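Glideosome-associated protein 50 (Plasmodium falciparum 3D7, PDB 3TGH) serves in the glideosome of the malaria parasite, where it may anchor the gliding and invasion motor to the inner membrane complex, and has a phosphatase-like fold. Local coordinates at residues A[198-202]-A[213-218]; A[226-232]-A[245-251]; A[125-129]-A[154-158]; A[204-208]-A[259-264]. One frame throughout, in Å; residues are numbered along the deposited sequence.

Interaction 1 of 4, residues A[198-202]-A[213-218]; sequences DQPIY and LAYYLL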
loop_
_atom_site.group_PDB
_atom_site.type_symbol
_atom_site.label_atom_id
_atom_site.label_comp_id
_atom_site.label_asym_id
_atom_site.label_seq_id
_atom_site.Cartn_x
_atom_site.Cartn_y
_atom_site.Cartn_z
ATOM N N ASP A 198 4.979 -1.092 -4.554
ATOM C CA ASP A 198 4.899 -0.349 -5.815
ATOM C C ASP A 198 4.585 -1.293 -7.001
ATOM O O ASP A 198 3.516 -1.208 -7.607
ATOM C CB ASP A 198 6.193 0.434 -6.049
ATOM C CG ASP A 198 6.256 1.072 -7.430
ATOM O OD1 ASP A 198 5.213 1.559 -7.912
ATOM O OD2 ASP A 198 7.353 1.112 -8.020
ATOM N N GLN A 199 5.516 -2.188 -7.307
ATOM C CA GLN A 199 5.414 -3.056 -8.478
ATOM C C GLN A 199 4.496 -4.271 -8.239
ATOM O O GLN A 199 4.713 -5.042 -7.301
ATOM C CB GLN A 199 6.819 -3.524 -8.887
ATOM C CG GLN A 199 6.866 -4.567 -9.982
ATOM C CD GLN A 199 6.359 -4.058 -11.308
ATOM O OE1 GLN A 199 6.845 -3.052 -11.826
ATOM N NE2 GLN A 199 5.387 -4.768 -11.885
ATOM N N PRO A 200 3.478 -4.460 -9.103
ATOM C CA PRO A 200 2.662 -5.679 -9.008
ATOM C C PRO A 200 3.408 -6.946 -9.407
ATOM O O PRO A 200 4.314 -6.905 -10.240
ATOM C CB PRO A 200 1.513 -5.436 -9.996
ATOM C CG PRO A 200 1.904 -4.280 -10.807
ATOM C CD PRO A 200 2.919 -3.495 -10.058
ATOM N N ILE A 201 3.003 -8.061 -8.809
ATOM C CA ILE A 201 3.423 -9.379 -9.238
ATOM C C ILE A 201 2.653 -9.731 -10.516
ATOM O O ILE A 201 3.244 -10.165 -11.506
ATOM C CB ILE A 201 3.139 -10.433 -8.154
ATOM C CG1 ILE A 201 3.999 -10.169 -6.919
ATOM C CG2 ILE A 201 3.373 -11.852 -8.706
ATOM C CD1 ILE A 201 3.536 -10.928 -5.668
ATOM N N TYR A 202 1.334 -9.539 -10.474
ATOM C CA TYR A 202 0.454 -9.840 -11.600
ATOM C C TYR A 202 -0.295 -8.581 -11.996
ATOM O O TYR A 202 -0.818 -7.870 -11.137
ATOM C CB TYR A 202 -0.552 -10.923 -11.226
ATOM C CG TYR A 202 0.039 -12.278 -10.927
ATOM C CD1 TYR A 202 0.956 -12.875 -11.793
ATOM C CD2 TYR A 202 -0.354 -12.989 -9.796
ATOM C CE1 TYR A 202 1.483 -14.128 -11.519
ATOM C CE2 TYR A 202 0.163 -14.244 -9.519
ATOM C CZ TYR A 202 1.073 -14.811 -10.385
ATOM O OH TYR A 202 1.585 -16.053 -10.098
ATOM N N LEU A 213 9.325 -10.965 -9.061
ATOM C CA LEU A 213 8.541 -10.996 -7.825
ATOM C C LEU A 213 7.684 -12.266 -7.764
ATOM O O LEU A 213 7.497 -12.823 -6.693
ATOM C CB LEU A 213 7.688 -9.731 -7.660
ATOM C CG LEU A 213 8.443 -8.406 -7.465
ATOM C CD1 LEU A 213 7.447 -7.253 -7.356
ATOM C CD2 LEU A 213 9.374 -8.463 -6.245
ATOM N N ALA A 214 7.196 -12.744 -8.908
ATOM C CA ALA A 214 6.485 -14.032 -8.947
ATOM C C ALA A 214 7.348 -15.183 -8.432
ATOM O O ALA A 214 6.851 -16.081 -7.749
ATOM C CB ALA A 214 5.980 -14.339 -10.366
ATOM N N TYR A 215 8.636 -15.158 -8.752
ATOM C CA TYR A 215 9.536 -16.236 -8.324
ATOM C C TYR A 215 10.006 -16.084 -6.877
ATOM O O TYR A 215 10.093 -17.079 -6.156
ATOM C CB TYR A 215 10.750 -16.338 -9.244
ATOM C CG TYR A 215 11.575 -17.583 -8.984
ATOM C CD1 TYR A 215 11.225 -18.809 -9.554
ATOM C CD2 TYR A 215 12.691 -17.541 -8.150
ATOM C CE1 TYR A 215 11.981 -19.962 -9.305
ATOM C CE2 TYR A 215 13.450 -18.688 -7.896
ATOM C CZ TYR A 215 13.091 -19.890 -8.475
ATOM O OH TYR A 215 13.841 -21.018 -8.225
ATOM N N TYR A 216 10.311 -14.855 -6.455
ATOM C CA TYR A 216 10.897 -14.615 -5.125
ATOM C C TYR A 216 9.931 -14.112 -4.058
ATOM O O TYR A 216 10.067 -14.477 -2.896
ATOM C CB TYR A 216 12.072 -13.639 -5.217
ATOM C CG TYR A 216 13.265 -14.217 -5.939
ATOM C CD1 TYR A 216 14.014 -15.242 -5.367
ATOM C CD2 TYR A 216 13.641 -13.749 -7.192
ATOM C CE1 TYR A 216 15.111 -15.785 -6.027
ATOM C CE2 TYR A 216 14.736 -14.287 -7.863
ATOM C CZ TYR A 216 15.464 -15.307 -7.275
ATOM O OH TYR A 216 16.550 -15.845 -7.929
ATOM N N LEU A 217 8.985 -13.257 -4.429
ATOM C CA LEU A 217 8.096 -12.637 -3.430
ATOM C C LEU A 217 6.871 -13.525 -3.225
ATOM O O LEU A 217 6.507 -13.836 -2.089
ATOM C CB LEU A 217 7.658 -11.241 -3.891
ATOM C CG LEU A 217 7.309 -10.107 -2.908
ATOM C CD1 LEU A 217 6.223 -9.212 -3.505
ATOM C CD2 LEU A 217 6.946 -10.568 -1.494
ATOM N N LEU A 218 6.244 -13.942 -4.324
ATOM C CA LEU A 218 4.963 -14.658 -4.245
ATOM C C LEU A 218 4.968 -15.909 -3.352
ATOM O O LEU A 218 4.015 -16.117 -2.596
ATOM C CB LEU A 218 4.420 -14.988 -5.638
ATOM C CG LEU A 218 3.027 -15.632 -5.689
ATOM C CD1 LEU A 218 1.974 -14.758 -5.010
ATOM C CD2 LEU A 218 2.635 -15.927 -7.140
#
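Apolar side chains make most of this contact, and no hydrogen bond crosses between 198-202 and 213-218. Ile201 is the central piece: its branched side chain covers several residues of 213-218 at once, with CG1 3.8 Å from CB of Leu213, CG2 4.0 Å from CB of Ala214 and CD1 3.9 Å from CD1 of Leu217. The small Ala214 lets the side chain of Ile201 settle against the helix, CG2 3.8 Å from CA of Ala214. Tyr202 adds its ring to Leu218, whose CD2 lies 3.8 Å from the tyrosine CZ. Among polar groups, Gln199 bonds within its own segment, NE2 to O of Pro200 at 2.9 Å, and offers its aliphatic CG to CD1 of Leu213 at 3.8 Å. In this metallophosphoesterase fold the loop follows the C-terminal end of strand 192-196, and Asp198 bonds the metal-site residue His233. Outward, Leu217 packs on helix 169-189 through Trp176 and Leu179, while Ile201 and Leu218 rest on His247 of strand 245-250.

Interaction 2 of 4, residues A[226-232]-A[245-251]; sequences VDLYISG and MAHITCG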
loop_
_atom_site.group_PDB
_atom_site.type_symbol
_atom_site.label_atom_id
_atom_site.label_comp_id
_atom_site.label_asym_id
_atom_site.label_seq_id
_atom_site.Cartn_x
_atom_site.Cartn_y
_atom_site.Cartn_z
ATOM N N VAL A 226 -1.248 -14.743 2.862
ATOM C CA VAL A 226 -1.562 -13.338 2.705
ATOM C C VAL A 226 -2.895 -13.171 1.975
ATOM O O VAL A 226 -3.200 -13.910 1.034
ATOM C CB VAL A 226 -0.414 -12.618 1.953
ATOM C CG1 VAL A 226 -0.851 -11.256 1.425
ATOM C CG2 VAL A 226 0.809 -12.514 2.876
ATOM N N ASP A 227 -3.681 -12.197 2.414
ATOM C CA ASP A 227 -5.004 -11.949 1.846
ATOM C C ASP A 227 -4.943 -11.072 0.599
ATOM O O ASP A 227 -5.497 -11.433 -0.448
ATOM C CB ASP A 227 -5.905 -11.299 2.901
ATOM C CG ASP A 227 -6.167 -12.216 4.078
ATOM O OD1 ASP A 227 -6.878 -13.231 3.901
ATOM O OD2 ASP A 227 -5.655 -11.930 5.183
ATOM N N LEU A 228 -4.272 -9.927 0.722
ATOM C CA LEU A 228 -4.177 -8.925 -0.341
ATOM C C LEU A 228 -2.736 -8.471 -0.548
ATOM O O LEU A 228 -2.033 -8.176 0.418
ATOM C CB LEU A 228 -4.958 -7.669 0.037
ATOM C CG LEU A 228 -6.423 -7.453 -0.319
ATOM C CD1 LEU A 228 -7.292 -8.598 0.111
ATOM C CD2 LEU A 228 -6.865 -6.142 0.315
ATOM N N TYR A 229 -2.314 -8.380 -1.806
ATOM C CA TYR A 229 -1.130 -7.602 -2.153
ATOM C C TYR A 229 -1.613 -6.417 -2.977
ATOM O O TYR A 229 -2.131 -6.592 -4.075
ATOM C CB TYR A 229 -0.084 -8.421 -2.930
ATOM C CG TYR A 229 1.091 -7.578 -3.410
ATOM C CD1 TYR A 229 1.770 -6.736 -2.535
ATOM C CD2 TYR A 229 1.501 -7.597 -4.733
ATOM C CE1 TYR A 229 2.826 -5.950 -2.961
ATOM C CE2 TYR A 229 2.576 -6.816 -5.172
ATOM C CZ TYR A 229 3.227 -5.987 -4.280
ATOM O OH TYR A 229 4.281 -5.200 -4.687
ATOM N N ILE A 230 -1.491 -5.221 -2.405
ATOM C CA ILE A 230 -1.935 -3.981 -3.031
ATOM C C ILE A 230 -0.731 -3.258 -3.627
ATOM O O ILE A 230 0.235 -2.946 -2.917
ATOM C CB ILE A 230 -2.643 -3.051 -2.007
ATOM C CG1 ILE A 230 -3.757 -3.805 -1.259
ATOM C CG2 ILE A 230 -3.178 -1.788 -2.720
ATOM C CD1 ILE A 230 -4.395 -3.010 -0.087
ATOM N N SER A 231 -0.773 -3.019 -4.934
ATOM C CA SER A 231 0.329 -2.375 -5.630
ATOM C C SER A 231 -0.192 -1.240 -6.503
ATOM O O SER A 231 -1.400 -1.003 -6.587
ATOM C CB SER A 231 1.087 -3.410 -6.464
ATOM O OG SER A 231 0.219 -4.024 -7.388
ATOM N N GLY A 232 0.733 -0.521 -7.122
ATOM C CA GLY A 232 0.409 0.587 -8.002
ATOM C C GLY A 232 1.219 0.412 -9.268
ATOM O O GLY A 232 1.155 -0.642 -9.899
ATOM N N MET A 245 -5.672 -15.475 -2.739
ATOM C CA MET A 245 -4.976 -14.205 -2.565
ATOM C C MET A 245 -5.443 -13.252 -3.648
ATOM O O MET A 245 -5.493 -13.621 -4.824
ATOM C CB MET A 245 -3.459 -14.381 -2.662
ATOM C CG MET A 245 -2.687 -13.118 -2.283
ATOM S SD MET A 245 -0.894 -13.219 -2.467
ATOM C CE MET A 245 -0.550 -14.837 -1.773
ATOM N N ALA A 246 -5.792 -12.036 -3.247
ATOM C CA ALA A 246 -6.178 -11.002 -4.186
ATOM C C ALA A 246 -4.983 -10.094 -4.473
ATOM O O ALA A 246 -4.347 -9.579 -3.559
ATOM C CB ALA A 246 -7.340 -10.189 -3.648
ATOM N N HIS A 247 -4.695 -9.903 -5.754
ATOM C CA HIS A 247 -3.716 -8.929 -6.196
ATOM C C HIS A 247 -4.494 -7.714 -6.660
ATOM O O HIS A 247 -5.271 -7.787 -7.611
ATOM C CB HIS A 247 -2.873 -9.505 -7.335
ATOM C CG HIS A 247 -2.106 -10.730 -6.951
ATOM N ND1 HIS A 247 -0.761 -10.701 -6.652
ATOM C CD2 HIS A 247 -2.503 -12.014 -6.785
ATOM C CE1 HIS A 247 -0.359 -11.919 -6.336
ATOM N NE2 HIS A 247 -1.396 -12.736 -6.414
ATOM N N ILE A 248 -4.315 -6.600 -5.966
ATOM C CA ILE A 248 -5.050 -5.398 -6.276
ATOM C C ILE A 248 -4.088 -4.348 -6.796
ATOM O O ILE A 248 -3.110 -4.014 -6.119
ATOM C CB ILE A 248 -5.774 -4.858 -5.039
ATOM C CG1 ILE A 248 -6.849 -5.848 -4.574
ATOM C CG2 ILE A 248 -6.374 -3.493 -5.343
ATOM C CD1 ILE A 248 -7.532 -5.447 -3.283
ATOM N N THR A 249 -4.362 -3.841 -8.000
ATOM C CA THR A 249 -3.665 -2.682 -8.517
ATOM C C THR A 249 -4.529 -1.448 -8.276
ATOM O O THR A 249 -5.730 -1.420 -8.600
ATOM C CB THR A 249 -3.358 -2.778 -10.017
ATOM O OG1 THR A 249 -2.699 -4.015 -10.294
ATOM C CG2 THR A 249 -2.460 -1.619 -10.440
ATOM N N CYS A 250 -3.905 -0.439 -7.690
ATOM C CA CYS A 250 -4.555 0.822 -7.387
ATOM C C CYS A 250 -3.547 1.916 -7.713
ATOM O O CYS A 250 -3.000 2.568 -6.822
ATOM C CB CYS A 250 -4.994 0.832 -5.922
ATOM S SG CYS A 250 -6.013 2.225 -5.465
ATOM N N GLY A 251 -3.282 2.089 -9.008
ATOM C CA GLY A 251 -2.232 2.996 -9.477
ATOM C C GLY A 251 -2.724 4.201 -10.261
ATOM O O GLY A 251 -1.926 4.906 -10.881
#
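Two neighbouring parallel strands, 228-231 and 245-250, pair here in the mixed sheet of the calcineurin-like metallophosphoesterase fold; their axes come within 4.7 Å at 19°. Five backbone hydrogen bonds alternate in direction. Ala246 N gives to O of Asp227 (2.9 Å), Tyr229 N to O of Ala246 (2.9 Å), Ile248 N to O of Tyr229 (2.9 Å), Ser231 N to O of Ile248 (2.8 Å) and Cys250 N to O of Ser231 (2.8 Å). The other edge of 228-231 is satisfied by strand 192-196 and the residues after it: Leu228 and Ile230 bond Val195, and Ile230 also bonds Gly197. Asp227 points its CA-to-CB bond away from 245-251; its carboxylate forms a salt bridge with Lys307 and accepts from Ile193 N, so its buried charge is met. The hydroxyl of Tyr229 bonds O of Gln199. Leu228, Ile230, Ala246 and Ile248 share one face, their hydrocarbon suited to the side facing strand 285-292, while Tyr229, Ser231, His247 and Thr249 occupy the other. Strand 228-231 leads through Gly232 into the metal ligand His233. On the apolar face, CD2 of Leu228 meets CD1 of Ile248 at 3.7 Å.

Interaction 3 of 4, residues A[125-129]-A[154-158]; sequences NYWYH and FIFID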
loop_
_atom_site.group_PDB
_atom_site.type_symbol
_atom_site.label_atom_id
_atom_site.label_comp_id
_atom_site.label_asym_id
_atom_site.label_seq_id
_atom_site.Cartn_x
_atom_site.Cartn_y
_atom_site.Cartn_z
ATOM N N ASN A 125 10.691 3.830 7.484
ATOM C CA ASN A 125 11.775 3.239 6.715
ATOM C C ASN A 125 11.190 2.888 5.347
ATOM O O ASN A 125 9.966 2.955 5.160
ATOM C CB ASN A 125 12.331 1.995 7.412
ATOM C CG ASN A 125 13.582 1.442 6.727
ATOM O OD1 ASN A 125 14.437 2.197 6.274
ATOM N ND2 ASN A 125 13.672 0.118 6.634
ATOM N N TYR A 126 12.052 2.529 4.401
ATOM C CA TYR A 126 11.611 2.167 3.052
ATOM C C TYR A 126 10.730 0.910 3.065
ATOM O O TYR A 126 9.892 0.740 2.182
ATOM C CB TYR A 126 12.821 1.999 2.131
ATOM C CG TYR A 126 13.656 3.260 2.030
ATOM C CD1 TYR A 126 13.156 4.393 1.391
ATOM C CD2 TYR A 126 14.910 3.345 2.632
ATOM C CE1 TYR A 126 13.892 5.568 1.323
ATOM C CE2 TYR A 126 15.661 4.529 2.567
ATOM C CZ TYR A 126 15.144 5.630 1.905
ATOM O OH TYR A 126 15.858 6.807 1.826
ATOM N N TRP A 127 10.929 0.053 4.069
ATOM C CA TRP A 127 10.068 -1.084 4.347
ATOM C C TRP A 127 9.789 -1.113 5.852
ATOM O O TRP A 127 10.657 -0.752 6.660
ATOM C CB TRP A 127 10.696 -2.408 3.886
ATOM C CG TRP A 127 11.959 -2.779 4.609
ATOM C CD1 TRP A 127 12.081 -3.616 5.672
ATOM C CD2 TRP A 127 13.272 -2.306 4.310
ATOM N NE1 TRP A 127 13.405 -3.697 6.059
ATOM C CE2 TRP A 127 14.152 -2.895 5.235
ATOM C CE3 TRP A 127 13.793 -1.439 3.337
ATOM C CZ2 TRP A 127 15.524 -2.638 5.230
ATOM C CZ3 TRP A 127 15.152 -1.180 3.331
ATOM C CH2 TRP A 127 16.006 -1.780 4.270
ATOM N N TYR A 128 8.588 -1.538 6.223
ATOM C CA TYR A 128 8.159 -1.524 7.631
ATOM C C TYR A 128 6.840 -2.289 7.796
ATOM O O TYR A 128 6.355 -2.933 6.856
ATOM C CB TYR A 128 8.046 -0.072 8.158
ATOM C CG TYR A 128 7.006 0.797 7.464
ATOM C CD1 TYR A 128 7.290 1.422 6.255
ATOM C CD2 TYR A 128 5.746 1.013 8.039
ATOM C CE1 TYR A 128 6.353 2.196 5.607
ATOM C CE2 TYR A 128 4.795 1.809 7.409
ATOM C CZ TYR A 128 5.101 2.385 6.178
ATOM O OH TYR A 128 4.175 3.179 5.546
ATOM N N HIS A 129 6.275 -2.255 8.997
ATOM C CA HIS A 129 5.011 -2.945 9.270
ATOM C C HIS A 129 4.178 -2.145 10.241
ATOM O O HIS A 129 4.700 -1.285 10.952
ATOM C CB HIS A 129 5.271 -4.334 9.849
ATOM C CG HIS A 129 6.231 -4.322 10.992
ATOM N ND1 HIS A 129 7.572 -4.592 10.836
ATOM C CD2 HIS A 129 6.062 -4.000 12.299
ATOM C CE1 HIS A 129 8.180 -4.485 12.004
ATOM N NE2 HIS A 129 7.285 -4.131 12.909
ATOM N N PHE A 154 -0.312 -5.166 8.471
ATOM C CA PHE A 154 -0.001 -4.421 7.257
ATOM C C PHE A 154 1.507 -4.419 7.093
ATOM O O PHE A 154 2.237 -3.970 7.981
ATOM C CB PHE A 154 -0.544 -2.994 7.363
ATOM C CG PHE A 154 -2.039 -2.924 7.299
ATOM C CD1 PHE A 154 -2.805 -3.119 8.430
ATOM C CD2 PHE A 154 -2.687 -2.690 6.089
ATOM C CE1 PHE A 154 -4.198 -3.064 8.363
ATOM C CE2 PHE A 154 -4.072 -2.638 6.019
ATOM C CZ PHE A 154 -4.825 -2.826 7.154
ATOM N N ILE A 155 1.979 -4.962 5.972
ATOM C CA ILE A 155 3.401 -5.054 5.695
ATOM C C ILE A 155 3.706 -4.189 4.469
ATOM O O ILE A 155 3.067 -4.321 3.411
ATOM C CB ILE A 155 3.835 -6.507 5.485
ATOM C CG1 ILE A 155 3.653 -7.287 6.802
ATOM C CG2 ILE A 155 5.299 -6.582 5.015
ATOM C CD1 ILE A 155 3.634 -8.799 6.621
ATOM N N PHE A 156 4.650 -3.273 4.633
ATOM C CA PHE A 156 4.987 -2.308 3.589
ATOM C C PHE A 156 6.351 -2.642 3.023
ATOM O O PHE A 156 7.339 -2.723 3.758
ATOM C CB PHE A 156 4.949 -0.879 4.142
ATOM C CG PHE A 156 3.596 -0.472 4.642
ATOM C CD1 PHE A 156 3.198 -0.785 5.941
ATOM C CD2 PHE A 156 2.696 0.184 3.806
ATOM C CE1 PHE A 156 1.923 -0.432 6.403
ATOM C CE2 PHE A 156 1.436 0.533 4.253
ATOM C CZ PHE A 156 1.042 0.210 5.560
ATOM N N ILE A 157 6.408 -2.840 1.708
ATOM C CA ILE A 157 7.650 -3.236 1.041
ATOM C C ILE A 157 8.093 -2.203 0.018
ATOM O O ILE A 157 7.272 -1.465 -0.534
ATOM C CB ILE A 157 7.529 -4.629 0.354
ATOM C CG1 ILE A 157 6.422 -4.657 -0.695
ATOM C CG2 ILE A 157 7.255 -5.712 1.385
ATOM C CD1 ILE A 157 6.375 -5.986 -1.495
ATOM N N ASP A 158 9.403 -2.153 -0.207
ATOM C CA ASP A 158 9.975 -1.364 -1.272
ATOM C C ASP A 158 10.403 -2.326 -2.361
ATOM O O ASP A 158 11.419 -3.012 -2.234
ATOM C CB ASP A 158 11.162 -0.540 -0.803
ATOM C CG ASP A 158 11.604 0.450 -1.857
ATOM O OD1 ASP A 158 11.913 0.014 -2.979
ATOM O OD2 ASP A 158 11.592 1.658 -1.591
HETATM O O HOH W 1 9.694 2.561 0.285
#
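This is a buried antiparallel strand pairing at the open end of the hairpin formed by strands 128-136 and 148-156, where the chain enters the first strand and leaves the second. Tyr128 and Phe156 form a hydrogen-bonded pair: Tyr128 N gives to O of Phe156 at 3.0 Å, and Phe156 N returns a bond to O of Tyr128 at 2.8 Å. His129 and Ile155 follow as a non-hydrogen-bonded pair, with CA of His129 3.2 Å from O of Phe154. The rings of Tyr128 and Phe156 lie on the same face in an offset stack, centroids 4.5 Å apart and planes at 10°, so flat rings fill the space above the bonded backbone. Tyrosine suits its place because its hydroxyl can also reach O of Thr78. In the metallophosphoesterase fold this hairpin supplies the edge of one of the two mixed sheets, with 148-156 running beside strand 192-196. Ile155 and Ile157 present hydrocarbon to helix 169-189, and the indole NE1 of Trp127 bonds Asp178 there. Beyond the strand ends a water continues the connection, donating to O of Tyr126 at 2.6 Å and to OD2 of Asp158 at 2.8 Å. Asp158 is well placed as an acceptor: OD2 also bonds Trp85 NE1, and OD1 takes a bond from Val161 N.

Interaction 4 of 4, residues A[204-208]-A[259-264]; sequences SGYSR and KSGMKN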
loop_
_atom_site.group_PDB
_atom_site.type_symbol
_atom_site.label_atom_id
_atom_site.label_comp_id
_atom_site.label_asym_id
_atom_site.label_seq_id
_atom_site.Cartn_x
_atom_site.Cartn_y
_atom_site.Cartn_z
ATOM N N SER A 204 -2.557 -6.838 -15.651
ATOM C CA SER A 204 -2.952 -6.724 -17.054
ATOM C C SER A 204 -2.550 -5.357 -17.626
ATOM O O SER A 204 -2.737 -5.104 -18.820
ATOM C CB SER A 204 -4.465 -6.934 -17.207
ATOM O OG SER A 204 -4.879 -8.172 -16.655
ATOM N N GLY A 205 -1.995 -4.491 -16.778
ATOM C CA GLY A 205 -1.546 -3.157 -17.174
ATOM C C GLY A 205 -0.187 -3.158 -17.854
ATOM O O GLY A 205 0.347 -4.216 -18.196
ATOM N N TYR A 206 0.385 -1.967 -18.017
ATOM C CA TYR A 206 1.561 -1.766 -18.883
ATOM C C TYR A 206 2.767 -2.648 -18.546
ATOM O O TYR A 206 3.372 -3.248 -19.439
ATOM C CB TYR A 206 1.979 -0.294 -18.885
ATOM C CG TYR A 206 3.098 0.014 -19.851
ATOM C CD1 TYR A 206 2.883 -0.018 -21.227
ATOM C CD2 TYR A 206 4.376 0.327 -19.396
ATOM C CE1 TYR A 206 3.910 0.260 -22.125
ATOM C CE2 TYR A 206 5.412 0.606 -20.288
ATOM C CZ TYR A 206 5.170 0.572 -21.645
ATOM O OH TYR A 206 6.188 0.847 -22.528
ATOM N N SER A 207 3.108 -2.743 -17.266
ATOM C CA SER A 207 4.275 -3.523 -16.845
ATOM C C SER A 207 4.098 -5.023 -17.083
ATOM O O SER A 207 5.078 -5.743 -17.204
ATOM C CB SER A 207 4.581 -3.283 -15.358
ATOM O OG SER A 207 3.691 -4.010 -14.523
ATOM N N ARG A 208 2.848 -5.480 -17.120
ATOM C CA ARG A 208 2.504 -6.902 -17.203
ATOM C C ARG A 208 2.952 -7.728 -15.990
ATOM O O ARG A 208 3.029 -8.957 -16.060
ATOM C CB ARG A 208 3.014 -7.520 -18.521
ATOM C CG ARG A 208 2.190 -7.096 -19.716
ATOM C CD ARG A 208 0.912 -7.915 -19.782
ATOM N NE ARG A 208 -0.191 -7.199 -20.414
ATOM C CZ ARG A 208 -1.432 -7.672 -20.511
ATOM N NH1 ARG A 208 -1.742 -8.871 -20.016
ATOM N NH2 ARG A 208 -2.373 -6.944 -21.103
ATOM N N LYS A 259 -6.599 0.296 -21.572
ATOM C CA LYS A 259 -6.914 -1.102 -21.227
ATOM C C LYS A 259 -5.777 -2.117 -21.451
ATOM O O LYS A 259 -5.828 -3.229 -20.909
ATOM C CB LYS A 259 -8.204 -1.563 -21.928
ATOM C CG LYS A 259 -9.441 -1.593 -21.018
ATOM C CD LYS A 259 -9.820 -0.215 -20.459
ATOM C CE LYS A 259 -10.973 -0.335 -19.469
ATOM N NZ LYS A 259 -11.227 0.919 -18.707
ATOM N N SER A 260 -4.764 -1.731 -22.232
ATOM C CA SER A 260 -3.626 -2.605 -22.558
ATOM C C SER A 260 -4.071 -3.767 -23.450
ATOM O O SER A 260 -5.174 -3.743 -24.003
ATOM C CB SER A 260 -2.948 -3.130 -21.284
ATOM O OG SER A 260 -1.682 -3.695 -21.572
ATOM N N GLY A 261 -3.208 -4.773 -23.595
ATOM C CA GLY A 261 -3.504 -5.946 -24.421
ATOM C C GLY A 261 -4.487 -6.917 -23.780
ATOM O O GLY A 261 -5.505 -6.507 -23.219
ATOM N N MET A 262 -4.175 -8.210 -23.859
ATOM C CA MET A 262 -5.074 -9.263 -23.378
ATOM C C MET A 262 -5.039 -9.368 -21.847
ATOM O O MET A 262 -3.967 -9.423 -21.252
ATOM C CB MET A 262 -4.698 -10.608 -24.012
ATOM C CG MET A 262 -4.770 -10.616 -25.543
ATOM S SD MET A 262 -4.196 -12.154 -26.299
ATOM C CE MET A 262 -4.280 -11.739 -28.041
ATOM N N LYS A 263 -6.214 -9.407 -21.224
ATOM C CA LYS A 263 -6.319 -9.450 -19.762
ATOM C C LYS A 263 -5.691 -10.719 -19.193
ATOM O O LYS A 263 -5.713 -11.775 -19.829
ATOM C CB LYS A 263 -7.788 -9.396 -19.313
ATOM C CG LYS A 263 -8.579 -8.175 -19.780
ATOM C CD LYS A 263 -8.106 -6.889 -19.119
ATOM C CE LYS A 263 -8.880 -5.686 -19.640
ATOM N NZ LYS A 263 -10.345 -5.803 -19.383
ATOM N N ASN A 264 -5.135 -10.608 -17.989
ATOM C CA ASN A 264 -4.704 -11.776 -17.223
ATOM C C ASN A 264 -5.883 -12.738 -17.072
ATOM O O ASN A 264 -7.015 -12.307 -16.853
ATOM C CB ASN A 264 -4.171 -11.343 -15.847
ATOM C CG ASN A 264 -3.523 -12.484 -15.075
ATOM O OD1 ASN A 264 -4.209 -13.318 -14.491
ATOM N ND2 ASN A 264 -2.192 -12.514 -15.063
#
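Arg208 reaches the loop 259-264 because its side chain folds back before it extends: chi1 and chi2 are both m, then chi3 is t. This brings the guanidinium edge to the loop, where NH1 bonds O of Met262 at 2.6 Å and NH2 makes weak bonds to O of Met262 at 3.0 Å and OG of Ser260 at 3.4 Å. A long, multidentate donor suits such a surface carbonyl. The type I beta turn from Gly205 to Arg208, closed by Arg208 N to O of Gly205 at 3.0 Å, sets the starting point. In the metallophosphoesterase fold it belongs to the loop after strand 192-196, here meeting the connection between strands 245-250 and 267-271. Ser204, chi1 m, points its small side chain at that connection; OG accepts from Asn264 N at 2.8 Å and also bonds Glu238. Tyr206, chi1 t, instead directs its CA-to-CB bond away from 259-264, and its side chain touches Asp234 and Gln257.

Interactions 2 and 3 pair strands of the same mixed sheet, and interaction 1 packs a loop from that sheet against 213-218; all three are buried, whereas interaction 4 lies at the surface, its centre about 26 Å from that of interaction 3. Ile157 joins the first three: its CD1 is 3.8 Å from CD1 of Leu217 and 3.8 Å from CE1 of Tyr229. Gly232 N lies 2.9 Å from O of Asp198, connecting interactions 1 and 2, and Gln199 NE2 is 3.2 Å from Ser207 OG, connecting 1 to 4. Interactions 1 and 4 come nearest the metal: the side chains of Gln199 and Tyr206 lie about 4 and 6 Å from bound cobalt. His233, a metal ligand, directly follows segment 226-232.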